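Local coordinates for protein probable exosome complex exonuclease 2 (Archaeoglobus fulgidus, PDB 3M7N) that probably serves as a non-catalytic subunit of the RNA-degrading archaeal exosome and helps to structure the active site of its Rrp41 partner, at residues H[186-191]-H[209-214]; H[12-17]-H[202-207]; H[30-35]-H[250-255]; H[180-185]-H[216-221]. One frame throughout, in Å; residues are numbered along the deposited sequence.

All four contacts touch or adjoin strand 185-192 of the second sheet. Interaction 1 pairs its body with strand 211-216, and interaction 4, directly adjoining in sequence, continues the pairing to the end where strand 211-216 turns into strand 222-228. Interaction 3 lies beside both: Phe32 CE1 packs 3.9 Å from Val187 CG1, while Arg253 NE probably hydrogen-bonds to Leu183 O (2.8 Å) and Arg250 NH2 forms a salt bridge with Asp220 OD2 (2.8 Å). Interaction 2 sits at the strand's far end, where Leu190 CD1 packs against Glu204 O at 3.4 Å; its centre is about 32 Å from that of interaction 4. The bound nucleic acid stays about 14 Å from the nearest atoms of interactions 1 and 4.

Interaction 1 (H[186-191]-H[209-214]); sequences SVTSLI and DTTLTI
Five backbone N-H groups are spent between the antiparallel strands. Val187 and Ile214 exchange a pair, Val187 N to Ile214 O being 2.8 Å, with both donors standing above the carbonyl planes they address. Ser189 and Leu212 exchange a second pair, this time in the carbonyl planes, Ser189 N meeting Leu212 O at 2.7 Å. Ile191 N then reaches Thr210 O at 2.7 Å in an almost straight bond (171° at the hydrogen), nearly along the C=O axis, and Thr210 OG1 returns to Ile191 O at 2.9 Å. These are central strands of the second, antiparallel sheet of the RNase PH fold; their outer edges bond backbone to backbone, Thr188 with Asp199 and Leu190 with Leu197, Thr211 with Ser228 and Thr213 with Gln226. At the non-hydrogen-bonded pair, Thr188 and Thr213 cross obliquely on the face under helix 148-161. Each hydroxyl is anti to its carbonyl carbon (chi1 -66° and -62°), which brings the two OG1 atoms to 2.8 Å. Asp150 OD2 from that helix also bonds to the OG1 of Thr188 and the OG of Ser186. On the opposite face Ile191 CD1 lies 4.2 Å from Leu212 CB, beneath Leu241 of helix 235-253.

Interaction 2 (H[12-17]-H[202-207]); sequences DYVLSK and REEMSV
Val207 points its two methyls at helix 4-19 and meets two successive residues there. Its CG2 lies 3.7 Å from Val14 CG1, the branch that is anti to the backbone N (chi1 174°), and the two valines cross obliquely rather than meeting end on. Against Leu15 the approach is tip to tip: Leu15 leaves the helix to one side, but its CG is anti to the carbonyl carbon and its chain is extended at chi2, so CD2 swings round to touch both methyls of Val207, at 4.0 Å from CG1 and from CG2. The second branch of Val14 has a different task. CG2, beside the backbone N, rests against the backbone of the short, weakly bonded helix, 3.7 Å from Glu203 O and 4.1 Å from Glu204 CA. That carbonyl is occupied: Ser206 OG, placed between its own N and carbonyl carbon (chi1 72°), bonds to Glu203 O at 2.7 Å nearly along the C=O axis, and Ser206 N shares the same acceptor. The valine methyl therefore packs beside a backbone oxygen held by two donors.

Polar groups at the margin are tied elsewhere. Glu203 OE1 forms a salt bridge with Lys10, Glu204 OE1 one with Arg23, while Glu204 OE2 accepts from Ser201 N and Val207 O from Arg11. This small apolar patch joins the N-terminal helix to the connection that leads from strand 195-198 to strand 211-216, at one end of the second sheet of this RNase PH-family subunit.

Interaction 3 (H[30-35]-H[250-255]); sequences DEFRKV and RKLREK
Leu252 carries the tight half of this contact, placing one methyl on Phe32 and the other on Val35. CD1 stands over the face of the Phe32 ring, 3.5 Å from the ring centroid and only 16° off the ring normal, a CH-pi contact. The methyl is displaced slightly toward the far rim, so CZ is the nearest ring atom at 3.4 Å. The two side chains cross at about a right angle, the leucine having CG anti to its carbonyl carbon, which sets its CD1 over the flat of the ring. CD2 turns to Val35 CG2 at 4.0 Å, again crossing at about a right angle, but more loosely.

The other half is polar and wetter. Lys255 passes its extended chain obliquely across Val35, with CD 3.9 Å and NZ 3.6 Å from Val35 CB. NZ also lies 3.4 Å from Val35 N, but both are donors and do not bond. Its link to the loop is instead a water, which accepts from Lys255 NZ at 2.8 Å and donates to Arg33 O at 2.7 Å. The ammonium thus reaches the loop backbone indirectly, at a rim where Lys34 is exposed and points away.

Phe32 also touches Leu53 of strand 47-53 and Val187 of strand 185-192, while Leu252 rests on Val185. The contact thus joins the start of edge strand 35-39 in the first sheet to the C-terminal end of helix 235-253, which lies against the second sheet.

Interaction 4 (H[180-185]-H[216-221]); sequences VRDLPV and TDKDDN
Backbone bonds come first: Val185 and Thr216 form an antiparallel hydrogen-bonded pair, Val185 N to Thr216 O 3.1 Å and Thr216 N to Val185 O 3.0 Å, the last rung before the segments part. Beyond it, Asp217 to Asp220 make a type I turn with a G1 bulge, Asp220 taking the left-handed conformation (phi 70°), which closes a 3:5 hairpin into strand 222-228.

Side-chain to backbone bonds form the second group. Asp182 OD2 is gripped by two amides: Lys218 N at 2.7 Å on the syn lone pair and, within its own segment, Leu183 N at 2.6 Å on the anti one. Asp217 OD1 accepts from Asp219 N at 2.9 Å, from above the carboxylate plane, in an Asx turn.

Charge and water complete the contact. The planes of the Asp182 and Asp217 carboxylates are 25° apart, with Asp182 OD1 3.8 Å from Asp217 OD2. Lys218, bent at chi3, crosses Asp182 obliquely, and one water joins its NZ to Arg181 O. Another water donates to Asp182 OD1 at 3.2 Å.

Asp182 OD2 thus ties the turn to the segment entering strand 185-192, beside the Val185-Thr216 pair. Two short amide bonds, and an ammonium nearby but not in contact, would be expected to keep buried Asp182 ionised despite its acidic neighbour.

Interaction 1 (H[186-191]-H[209-214])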
loop_
_atom_site.group_PDB
_atom_site.type_symbol
_atom_site.label_atom_id
_atom_site.label_comp_id
_atom_site.label_asym_id
_atom_site.label_seq_id
_atom_site.Cartn_x
_atom_site.Cartn_y
_atom_site.Cartn_z
ATOM N N SER H 186 7.843 30.279 -17.188
ATOM C CA SER H 186 6.590 30.207 -16.453
ATOM C C SER H 186 6.618 31.130 -15.255
ATOM O O SER H 186 7.648 31.276 -14.597
ATOM C CB SER H 186 6.302 28.763 -15.993
ATOM O OG SER H 186 7.054 28.438 -14.825
ATOM N N VAL H 187 5.480 31.756 -14.979
ATOM C CA VAL H 187 5.333 32.671 -13.853
ATOM C C VAL H 187 4.167 32.236 -12.989
ATOM O O VAL H 187 3.022 32.171 -13.444
ATOM C CB VAL H 187 5.065 34.130 -14.313
ATOM C CG1 VAL H 187 4.799 35.041 -13.105
ATOM C CG2 VAL H 187 6.224 34.650 -15.154
ATOM N N THR H 188 4.453 31.996 -11.719
ATOM C CA THR H 188 3.488 31.394 -10.823
ATOM C C THR H 188 3.154 32.327 -9.693
ATOM O O THR H 188 4.042 32.829 -9.006
ATOM C CB THR H 188 4.037 30.049 -10.241
ATOM O OG1 THR H 188 4.168 29.102 -11.307
ATOM C CG2 THR H 188 3.121 29.503 -9.151
ATOM N N SER H 189 1.860 32.545 -9.479
ATOM C CA SER H 189 1.453 33.414 -8.397
ATOM C C SER H 189 0.595 32.708 -7.350
ATOM O O SER H 189 -0.250 31.864 -7.664
ATOM C CB SER H 189 0.727 34.658 -8.947
ATOM O OG SER H 189 1.538 35.351 -9.876
ATOM N N LEU H 190 0.830 33.068 -6.100
ATOM C CA LEU H 190 -0.047 32.685 -5.019
ATOM C C LEU H 190 -1.286 33.608 -5.066
ATOM O O LEU H 190 -1.153 34.840 -5.077
ATOM C CB LEU H 190 0.712 32.868 -3.705
ATOM C CG LEU H 190 0.334 32.136 -2.424
ATOM C CD1 LEU H 190 0.590 33.037 -1.218
ATOM C CD2 LEU H 190 -1.080 31.671 -2.457
ATOM N N ILE H 191 -2.488 33.037 -5.092
ATOM C CA ILE H 191 -3.689 33.866 -5.053
ATOM C C ILE H 191 -4.295 33.868 -3.653
ATOM O O ILE H 191 -4.701 32.832 -3.147
ATOM C CB ILE H 191 -4.761 33.391 -6.062
ATOM C CG1 ILE H 191 -4.141 33.146 -7.444
ATOM C CG2 ILE H 191 -5.897 34.383 -6.134
ATOM C CD1 ILE H 191 -3.465 34.368 -8.058
ATOM N N ASP H 209 -2.621 26.400 -0.817
ATOM C CA ASP H 209 -1.974 25.981 -2.057
ATOM C C ASP H 209 -2.776 26.448 -3.273
ATOM O O ASP H 209 -3.204 25.647 -4.097
ATOM C CB ASP H 209 -1.797 24.465 -2.077
ATOM C CG ASP H 209 -0.809 24.003 -3.132
ATOM O OD1 ASP H 209 -0.222 24.865 -3.828
ATOM O OD2 ASP H 209 -0.610 22.770 -3.268
ATOM N N THR H 210 -2.967 27.753 -3.376
ATOM C CA THR H 210 -3.901 28.321 -4.347
ATOM C C THR H 210 -3.145 29.223 -5.323
ATOM O O THR H 210 -2.871 30.397 -5.035
ATOM C CB THR H 210 -4.944 29.138 -3.625
ATOM O OG1 THR H 210 -4.276 30.001 -2.696
ATOM C CG2 THR H 210 -5.861 28.234 -2.851
ATOM N N THR H 211 -2.791 28.659 -6.469
ATOM C CA THR H 211 -1.895 29.335 -7.374
ATOM C C THR H 211 -2.412 29.458 -8.810
ATOM O O THR H 211 -3.399 28.830 -9.212
ATOM C CB THR H 211 -0.521 28.637 -7.413
ATOM O OG1 THR H 211 -0.665 27.332 -7.978
ATOM C CG2 THR H 211 0.097 28.545 -6.005
ATOM N N LEU H 212 -1.708 30.280 -9.577
ATOM C CA LEU H 212 -1.968 30.418 -11.002
ATOM C C LEU H 212 -0.612 30.488 -11.692
ATOM O O LEU H 212 0.274 31.234 -11.278
ATOM C CB LEU H 212 -2.837 31.657 -11.250
ATOM C CG LEU H 212 -3.541 32.005 -12.575
ATOM C CD1 LEU H 212 -2.811 33.089 -13.308
ATOM C CD2 LEU H 212 -3.812 30.817 -13.487
ATOM N N THR H 213 -0.436 29.662 -12.707
ATOM C CA THR H 213 0.787 29.651 -13.483
ATOM C C THR H 213 0.489 30.038 -14.933
ATOM O O THR H 213 -0.425 29.498 -15.546
ATOM C CB THR H 213 1.441 28.244 -13.477
ATOM O OG1 THR H 213 1.805 27.885 -12.142
ATOM C CG2 THR H 213 2.674 28.247 -14.331
ATOM N N ILE H 214 1.261 30.973 -15.476
ATOM C CA ILE H 214 1.149 31.340 -16.882
ATOM C C ILE H 214 2.521 31.223 -17.523
ATOM O O ILE H 214 3.498 31.771 -17.005
ATOM C CB ILE H 214 0.615 32.786 -17.072
ATOM C CG1 ILE H 214 -0.815 32.884 -16.564
ATOM C CG2 ILE H 214 0.633 33.181 -18.563
ATOM C CD1 ILE H 214 -1.260 34.269 -16.284
#

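Interaction 2 (H[12-17]-H[202-207])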
loop_
_atom_site.group_PDB
_atom_site.type_symbol
_atom_site.label_atom_id
_atom_site.label_comp_id
_atom_site.label_asym_id
_atom_site.label_seq_id
_atom_site.Cartn_x
_atom_site.Cartn_y
_atom_site.Cartn_z
ATOM N N ASP H 12 -1.087 33.541 9.673
ATOM C CA ASP H 12 -1.569 34.787 10.252
ATOM C C ASP H 12 -0.616 35.944 9.977
ATOM O O ASP H 12 -1.053 37.049 9.701
ATOM C CB ASP H 12 -1.775 34.644 11.753
ATOM C CG ASP H 12 -3.046 33.884 12.101
ATOM O OD1 ASP H 12 -3.243 33.594 13.299
ATOM O OD2 ASP H 12 -3.840 33.583 11.181
ATOM N N TYR H 13 0.685 35.684 10.053
ATOM C CA TYR H 13 1.679 36.725 9.863
ATOM C C TYR H 13 1.681 37.260 8.422
ATOM O O TYR H 13 1.640 38.466 8.201
ATOM C CB TYR H 13 3.069 36.228 10.250
ATOM C CG TYR H 13 4.090 37.337 10.223
ATOM C CD1 TYR H 13 3.976 38.426 11.075
ATOM C CD2 TYR H 13 5.162 37.306 9.341
ATOM C CE1 TYR H 13 4.898 39.454 11.047
ATOM C CE2 TYR H 13 6.089 38.325 9.311
ATOM C CZ TYR H 13 5.954 39.398 10.165
ATOM O OH TYR H 13 6.879 40.417 10.142
ATOM N N VAL H 14 1.717 36.353 7.454
ATOM C CA VAL H 14 1.608 36.720 6.054
ATOM C C VAL H 14 0.317 37.485 5.795
ATOM O O VAL H 14 0.324 38.510 5.131
ATOM C CB VAL H 14 1.635 35.487 5.155
ATOM C CG1 VAL H 14 1.383 35.877 3.715
ATOM C CG2 VAL H 14 2.967 34.751 5.299
ATOM N N LEU H 15 -0.795 37.000 6.329
ATOM C CA LEU H 15 -2.071 37.646 6.057
ATOM C C LEU H 15 -2.123 39.032 6.683
ATOM O O LEU H 15 -2.700 39.961 6.117
ATOM C CB LEU H 15 -3.254 36.774 6.502
ATOM C CG LEU H 15 -3.396 35.503 5.655
ATOM C CD1 LEU H 15 -4.458 34.542 6.204
ATOM C CD2 LEU H 15 -3.672 35.833 4.178
ATOM N N SER H 16 -1.498 39.170 7.839
ATOM C CA SER H 16 -1.457 40.453 8.531
ATOM C C SER H 16 -0.700 41.474 7.664
ATOM O O SER H 16 -1.174 42.580 7.421
ATOM C CB SER H 16 -0.814 40.278 9.911
ATOM O OG SER H 16 -0.380 41.503 10.451
ATOM N N LYS H 17 0.455 41.072 7.152
ATOM C CA LYS H 17 1.220 41.919 6.269
ATOM C C LYS H 17 0.458 42.273 4.997
ATOM O O LYS H 17 0.511 43.424 4.533
ATOM C CB LYS H 17 2.547 41.249 5.933
ATOM C CG LYS H 17 3.429 41.029 7.155
ATOM C CD LYS H 17 3.927 42.327 7.754
ATOM C CE LYS H 17 4.816 43.059 6.729
ATOM N NZ LYS H 17 5.670 44.157 7.322
ATOM N N ARG H 202 8.057 29.774 0.391
ATOM C CA ARG H 202 7.436 28.709 1.167
ATOM C C ARG H 202 6.642 29.305 2.332
ATOM O O ARG H 202 5.519 28.883 2.614
ATOM C CB ARG H 202 8.489 27.688 1.623
ATOM C CG ARG H 202 8.004 26.597 2.573
ATOM C CD ARG H 202 8.847 25.324 2.410
ATOM N NE ARG H 202 8.792 24.452 3.588
ATOM C CZ ARG H 202 9.549 23.366 3.779
ATOM N NH1 ARG H 202 9.422 22.668 4.896
ATOM N NH2 ARG H 202 10.437 22.978 2.871
ATOM N N GLU H 203 7.200 30.320 2.976
ATOM C CA GLU H 203 6.505 30.958 4.079
ATOM C C GLU H 203 5.167 31.508 3.617
ATOM O O GLU H 203 4.160 31.378 4.307
ATOM C CB GLU H 203 7.352 32.076 4.654
ATOM C CG GLU H 203 8.638 31.589 5.264
ATOM C CD GLU H 203 8.996 32.351 6.509
ATOM O OE1 GLU H 203 9.490 31.719 7.462
ATOM O OE2 GLU H 203 8.772 33.577 6.548
ATOM N N GLU H 204 5.150 32.102 2.428
ATOM C CA GLU H 204 3.908 32.623 1.891
ATOM C C GLU H 204 2.933 31.499 1.575
ATOM O O GLU H 204 1.729 31.674 1.723
ATOM C CB GLU H 204 4.150 33.537 0.676
ATOM C CG GLU H 204 4.794 34.877 1.053
ATOM C CD GLU H 204 5.362 35.633 -0.150
ATOM O OE1 GLU H 204 5.381 36.892 -0.120
ATOM O OE2 GLU H 204 5.785 34.967 -1.116
ATOM N N MET H 205 3.445 30.344 1.157
ATOM C CA MET H 205 2.571 29.226 0.828
ATOM C C MET H 205 1.812 28.722 2.068
ATOM O O MET H 205 0.855 27.987 1.947
ATOM C CB MET H 205 3.356 28.080 0.187
ATOM C CG MET H 205 3.921 28.382 -1.213
ATOM S SD MET H 205 2.708 28.893 -2.450
ATOM C CE MET H 205 1.605 27.470 -2.452
ATOM N N SER H 206 2.232 29.128 3.258
ATOM C CA SER H 206 1.503 28.753 4.455
ATOM C C SER H 206 0.037 29.171 4.358
ATOM O O SER H 206 -0.816 28.646 5.047
ATOM C CB SER H 206 2.131 29.415 5.672
ATOM O OG SER H 206 1.834 30.796 5.645
ATOM N N VAL H 207 -0.252 30.133 3.501
ATOM C CA VAL H 207 -1.610 30.626 3.357
ATOM C C VAL H 207 -2.544 29.595 2.739
ATOM O O VAL H 207 -3.714 29.539 3.083
ATOM C CB VAL H 207 -1.647 31.945 2.541
ATOM C CG1 VAL H 207 -3.078 32.341 2.239
ATOM C CG2 VAL H 207 -0.930 33.062 3.312
#

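Interaction 3 (H[30-35]-H[250-255])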
loop_
_atom_site.group_PDB
_atom_site.type_symbol
_atom_site.label_atom_id
_atom_site.label_comp_id
_atom_site.label_asym_id
_atom_site.label_seq_id
_atom_site.Cartn_x
_atom_site.Cartn_y
_atom_site.Cartn_z
ATOM N N ASP H 30 4.812 41.848 -7.743
ATOM C CA ASP H 30 5.116 41.328 -9.064
ATOM C C ASP H 30 6.612 41.077 -9.192
ATOM O O ASP H 30 7.146 40.963 -10.308
ATOM C CB ASP H 30 4.637 42.301 -10.119
ATOM C CG ASP H 30 5.285 43.676 -9.987
ATOM O OD1 ASP H 30 5.851 43.987 -8.915
ATOM O OD2 ASP H 30 5.250 44.432 -10.982
ATOM N N GLU H 31 7.277 40.943 -8.042
ATOM C CA GLU H 31 8.742 40.815 -7.990
ATOM C C GLU H 31 9.283 39.406 -7.650
ATOM O O GLU H 31 9.036 38.886 -6.560
ATOM C CB GLU H 31 9.307 41.836 -6.984
ATOM C CG GLU H 31 10.796 41.791 -6.844
ATOM C CD GLU H 31 11.318 42.787 -5.819
ATOM O OE1 GLU H 31 10.501 43.528 -5.229
ATOM O OE2 GLU H 31 12.551 42.808 -5.588
ATOM N N PHE H 32 10.036 38.811 -8.569
ATOM C CA PHE H 32 10.750 37.551 -8.314
ATOM C C PHE H 32 11.913 37.735 -7.341
ATOM O O PHE H 32 12.501 38.816 -7.255
ATOM C CB PHE H 32 11.287 36.962 -9.623
ATOM C CG PHE H 32 10.339 36.013 -10.297
ATOM C CD1 PHE H 32 9.208 36.489 -10.948
ATOM C CD2 PHE H 32 10.582 34.634 -10.282
ATOM C CE1 PHE H 32 8.318 35.610 -11.573
ATOM C CE2 PHE H 32 9.702 33.744 -10.897
ATOM C CZ PHE H 32 8.561 34.240 -11.553
ATOM N N ARG H 33 12.257 36.686 -6.605
ATOM C CA ARG H 33 13.506 36.720 -5.847
ATOM C C ARG H 33 14.690 36.636 -6.810
ATOM O O ARG H 33 14.530 36.421 -8.012
ATOM C CB ARG H 33 13.611 35.579 -4.845
ATOM C CG ARG H 33 12.496 35.465 -3.824
ATOM C CD ARG H 33 11.636 34.310 -4.236
ATOM N NE ARG H 33 11.694 33.204 -3.309
ATOM C CZ ARG H 33 11.236 31.974 -3.548
ATOM N NH1 ARG H 33 11.345 31.058 -2.597
ATOM N NH2 ARG H 33 10.683 31.647 -4.706
ATOM N N LYS H 34 15.883 36.805 -6.263
ATOM C CA LYS H 34 17.098 36.690 -7.028
ATOM C C LYS H 34 17.132 35.313 -7.678
ATOM O O LYS H 34 16.883 34.295 -7.024
ATOM C CB LYS H 34 18.278 36.874 -6.083
ATOM C CG LYS H 34 19.664 36.839 -6.711
ATOM C CD LYS H 34 20.705 37.211 -5.623
ATOM C CE LYS H 34 22.149 37.161 -6.116
ATOM N NZ LYS H 34 22.711 35.784 -6.088
ATOM N N VAL H 35 17.428 35.292 -8.970
ATOM C CA VAL H 35 17.523 34.074 -9.727
ATOM C C VAL H 35 18.976 33.833 -10.092
ATOM O O VAL H 35 19.695 34.754 -10.416
ATOM C CB VAL H 35 16.744 34.196 -11.023
ATOM C CG1 VAL H 35 17.054 33.032 -11.930
ATOM C CG2 VAL H 35 15.268 34.294 -10.733
ATOM N N ARG H 250 9.064 38.141 -19.377
ATOM C CA ARG H 250 9.997 38.841 -20.250
ATOM C C ARG H 250 11.259 39.220 -19.490
ATOM O O ARG H 250 12.354 38.947 -19.955
ATOM C CB ARG H 250 9.358 40.099 -20.870
ATOM C CG ARG H 250 8.845 39.929 -22.305
ATOM C CD ARG H 250 8.919 41.255 -23.084
ATOM N NE ARG H 250 8.632 42.389 -22.210
ATOM C CZ ARG H 250 7.410 42.819 -21.911
ATOM N NH1 ARG H 250 7.252 43.851 -21.091
ATOM N NH2 ARG H 250 6.345 42.227 -22.438
ATOM N N LYS H 251 11.111 39.859 -18.332
ATOM C CA LYS H 251 12.279 40.174 -17.506
ATOM C C LYS H 251 13.114 38.919 -17.243
ATOM O O LYS H 251 14.333 38.904 -17.445
ATOM C CB LYS H 251 11.850 40.759 -16.168
ATOM C CG LYS H 251 11.504 42.242 -16.186
ATOM C CD LYS H 251 10.838 42.650 -17.480
ATOM C CE LYS H 251 10.707 44.170 -17.593
ATOM N NZ LYS H 251 10.627 44.578 -19.039
ATOM N N LEU H 252 12.448 37.864 -16.791
ATOM C CA LEU H 252 13.113 36.608 -16.524
ATOM C C LEU H 252 13.894 36.143 -17.731
ATOM O O LEU H 252 15.034 35.682 -17.618
ATOM C CB LEU H 252 12.087 35.546 -16.103
ATOM C CG LEU H 252 11.686 35.705 -14.632
ATOM C CD1 LEU H 252 10.646 34.690 -14.217
ATOM C CD2 LEU H 252 12.931 35.605 -13.743
ATOM N N ARG H 253 13.255 36.260 -18.887
ATOM C CA ARG H 253 13.790 35.763 -20.142
ATOM C C ARG H 253 15.110 36.467 -20.418
ATOM O O ARG H 253 16.006 35.911 -21.041
ATOM C CB ARG H 253 12.770 36.014 -21.260
ATOM C CG ARG H 253 13.021 35.283 -22.569
ATOM C CD ARG H 253 11.774 35.295 -23.453
ATOM N NE ARG H 253 10.819 34.286 -23.039
ATOM C CZ ARG H 253 9.611 34.526 -22.545
ATOM N NH1 ARG H 253 9.161 35.780 -22.411
ATOM N NH2 ARG H 253 8.846 33.490 -22.182
ATOM N N GLU H 254 15.252 37.680 -19.908
ATOM C CA GLU H 254 16.447 38.455 -20.196
ATOM C C GLU H 254 17.638 38.075 -19.305
ATOM O O GLU H 254 18.754 38.554 -19.503
ATOM C CB GLU H 254 16.122 39.956 -20.185
ATOM C CG GLU H 254 16.929 40.829 -19.239
ATOM C CD GLU H 254 16.388 42.260 -19.190
ATOM O OE1 GLU H 254 15.259 42.488 -19.700
ATOM O OE2 GLU H 254 17.091 43.150 -18.645
ATOM N N LYS H 255 17.406 37.186 -18.346
ATOM C CA LYS H 255 18.491 36.660 -17.535
ATOM C C LYS H 255 19.248 35.557 -18.294
ATOM O O LYS H 255 20.366 35.206 -17.941
ATOM C CB LYS H 255 17.977 36.161 -16.172
ATOM C CG LYS H 255 17.501 37.281 -15.249
ATOM C CD LYS H 255 17.320 36.821 -13.809
ATOM C CE LYS H 255 17.248 38.021 -12.833
ATOM N NZ LYS H 255 17.479 37.671 -11.348
HETATM O O HOH W 1 14.878 37.852 -10.299
#

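Interaction 4 (H[180-185]-H[216-221])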
loop_
_atom_site.group_PDB
_atom_site.type_symbol
_atom_site.label_atom_id
_atom_site.label_comp_id
_atom_site.label_asym_id
_atom_site.label_seq_id
_atom_site.Cartn_x
_atom_site.Cartn_y
_atom_site.Cartn_z
ATOM N N VAL H 180 17.787 24.663 -30.042
ATOM C CA VAL H 180 16.706 25.232 -29.244
ATOM C C VAL H 180 16.198 26.536 -29.869
ATOM O O VAL H 180 16.961 27.473 -30.052
ATOM C CB VAL H 180 17.161 25.529 -27.802
ATOM C CG1 VAL H 180 16.015 26.119 -27.016
ATOM C CG2 VAL H 180 17.689 24.259 -27.130
ATOM N N ARG H 181 14.906 26.609 -30.162
ATOM C CA ARG H 181 14.381 27.758 -30.894
ATOM C C ARG H 181 13.343 28.608 -30.158
ATOM O O ARG H 181 12.695 29.456 -30.761
ATOM C CB ARG H 181 13.816 27.302 -32.228
ATOM C CG ARG H 181 12.790 26.234 -32.089
ATOM C CD ARG H 181 12.351 25.739 -33.457
ATOM N NE ARG H 181 11.408 24.630 -33.357
ATOM C CZ ARG H 181 10.829 24.045 -34.398
ATOM N NH1 ARG H 181 11.101 24.465 -35.635
ATOM N NH2 ARG H 181 9.976 23.041 -34.197
ATOM N N ASP H 182 13.183 28.405 -28.863
ATOM C CA ASP H 182 12.291 29.288 -28.110
ATOM C C ASP H 182 12.706 29.255 -26.660
ATOM O O ASP H 182 13.581 28.483 -26.271
ATOM C CB ASP H 182 10.804 28.901 -28.283
ATOM C CG ASP H 182 9.847 30.097 -28.097
ATOM O OD1 ASP H 182 8.864 30.205 -28.861
ATOM O OD2 ASP H 182 10.066 30.930 -27.188
ATOM N N LEU H 183 12.098 30.114 -25.862
ATOM C CA LEU H 183 12.517 30.244 -24.484
ATOM C C LEU H 183 11.273 30.377 -23.595
ATOM O O LEU H 183 10.927 31.468 -23.142
ATOM C CB LEU H 183 13.462 31.438 -24.343
ATOM C CG LEU H 183 14.615 31.325 -23.338
ATOM C CD1 LEU H 183 15.478 32.597 -23.317
ATOM C CD2 LEU H 183 14.100 30.995 -21.930
ATOM N N PRO H 184 10.592 29.248 -23.363
ATOM C CA PRO H 184 9.452 29.132 -22.445
ATOM C C PRO H 184 9.854 29.521 -21.029
ATOM O O PRO H 184 10.851 28.989 -20.516
ATOM C CB PRO H 184 9.135 27.632 -22.430
ATOM C CG PRO H 184 9.945 27.017 -23.482
ATOM C CD PRO H 184 11.017 27.952 -23.919
ATOM N N VAL H 185 9.070 30.397 -20.404
ATOM C CA VAL H 185 9.284 30.805 -19.027
ATOM C C VAL H 185 7.928 30.851 -18.394
ATOM O O VAL H 185 6.966 31.378 -19.003
ATOM C CB VAL H 185 9.891 32.212 -18.935
ATOM C CG1 VAL H 185 10.011 32.648 -17.486
ATOM C CG2 VAL H 185 11.239 32.267 -19.670
ATOM N N THR H 216 4.843 31.770 -21.079
ATOM C CA THR H 216 4.913 32.414 -22.376
ATOM C C THR H 216 6.146 31.993 -23.161
ATOM O O THR H 216 7.125 31.488 -22.598
ATOM C CB THR H 216 4.921 33.935 -22.232
ATOM O OG1 THR H 216 6.093 34.318 -21.513
ATOM C CG2 THR H 216 3.696 34.415 -21.471
ATOM N N ASP H 217 6.083 32.204 -24.473
ATOM C CA ASP H 217 7.232 32.013 -25.338
ATOM C C ASP H 217 7.952 33.344 -25.580
ATOM O O ASP H 217 7.608 34.364 -24.979
ATOM C CB ASP H 217 6.832 31.347 -26.668
ATOM C CG ASP H 217 5.957 32.242 -27.554
ATOM O OD1 ASP H 217 5.869 33.458 -27.310
ATOM O OD2 ASP H 217 5.350 31.713 -28.513
ATOM N N LYS H 218 8.958 33.291 -26.452
ATOM C CA LYS H 218 9.740 34.436 -26.947
ATOM C C LYS H 218 8.955 35.708 -27.289
ATOM O O LYS H 218 9.381 36.814 -26.998
ATOM C CB LYS H 218 10.428 34.005 -28.252
ATOM C CG LYS H 218 11.907 33.822 -28.184
ATOM C CD LYS H 218 12.417 33.543 -29.587
ATOM C CE LYS H 218 11.382 32.740 -30.349
ATOM N NZ LYS H 218 11.571 32.807 -31.826
ATOM N N ASP H 219 7.843 35.530 -27.981
ATOM C CA ASP H 219 7.071 36.644 -28.511
ATOM C C ASP H 219 5.937 37.028 -27.608
ATOM O O ASP H 219 4.999 37.683 -28.057
ATOM C CB ASP H 219 6.471 36.258 -29.870
ATOM C CG ASP H 219 7.525 35.830 -30.865
ATOM O OD1 ASP H 219 8.621 36.434 -30.852
ATOM O OD2 ASP H 219 7.262 34.896 -31.658
ATOM N N ASP H 220 5.986 36.583 -26.358
ATOM C CA ASP H 220 4.938 36.901 -25.377
ATOM C C ASP H 220 3.590 36.219 -25.654
ATOM O O ASP H 220 2.578 36.591 -25.073
ATOM C CB ASP H 220 4.717 38.414 -25.248
ATOM C CG ASP H 220 5.927 39.150 -24.660
ATOM O OD1 ASP H 220 6.938 38.513 -24.288
ATOM O OD2 ASP H 220 5.859 40.392 -24.558
ATOM N N ASN H 221 3.564 35.230 -26.536
ATOM C CA ASN H 221 2.378 34.395 -26.616
ATOM C C ASN H 221 2.283 33.540 -25.384
ATOM O O ASN H 221 3.303 33.046 -24.873
ATOM C CB ASN H 221 2.421 33.494 -27.834
ATOM C CG ASN H 221 2.474 34.279 -29.107
ATOM O OD1 ASN H 221 3.267 33.988 -29.991
ATOM N ND2 ASN H 221 1.648 35.307 -29.196
HETATM O O HOH W 2 13.784 31.138 -33.223
HETATM O O HOH W 3 7.767 32.884 -30.253
#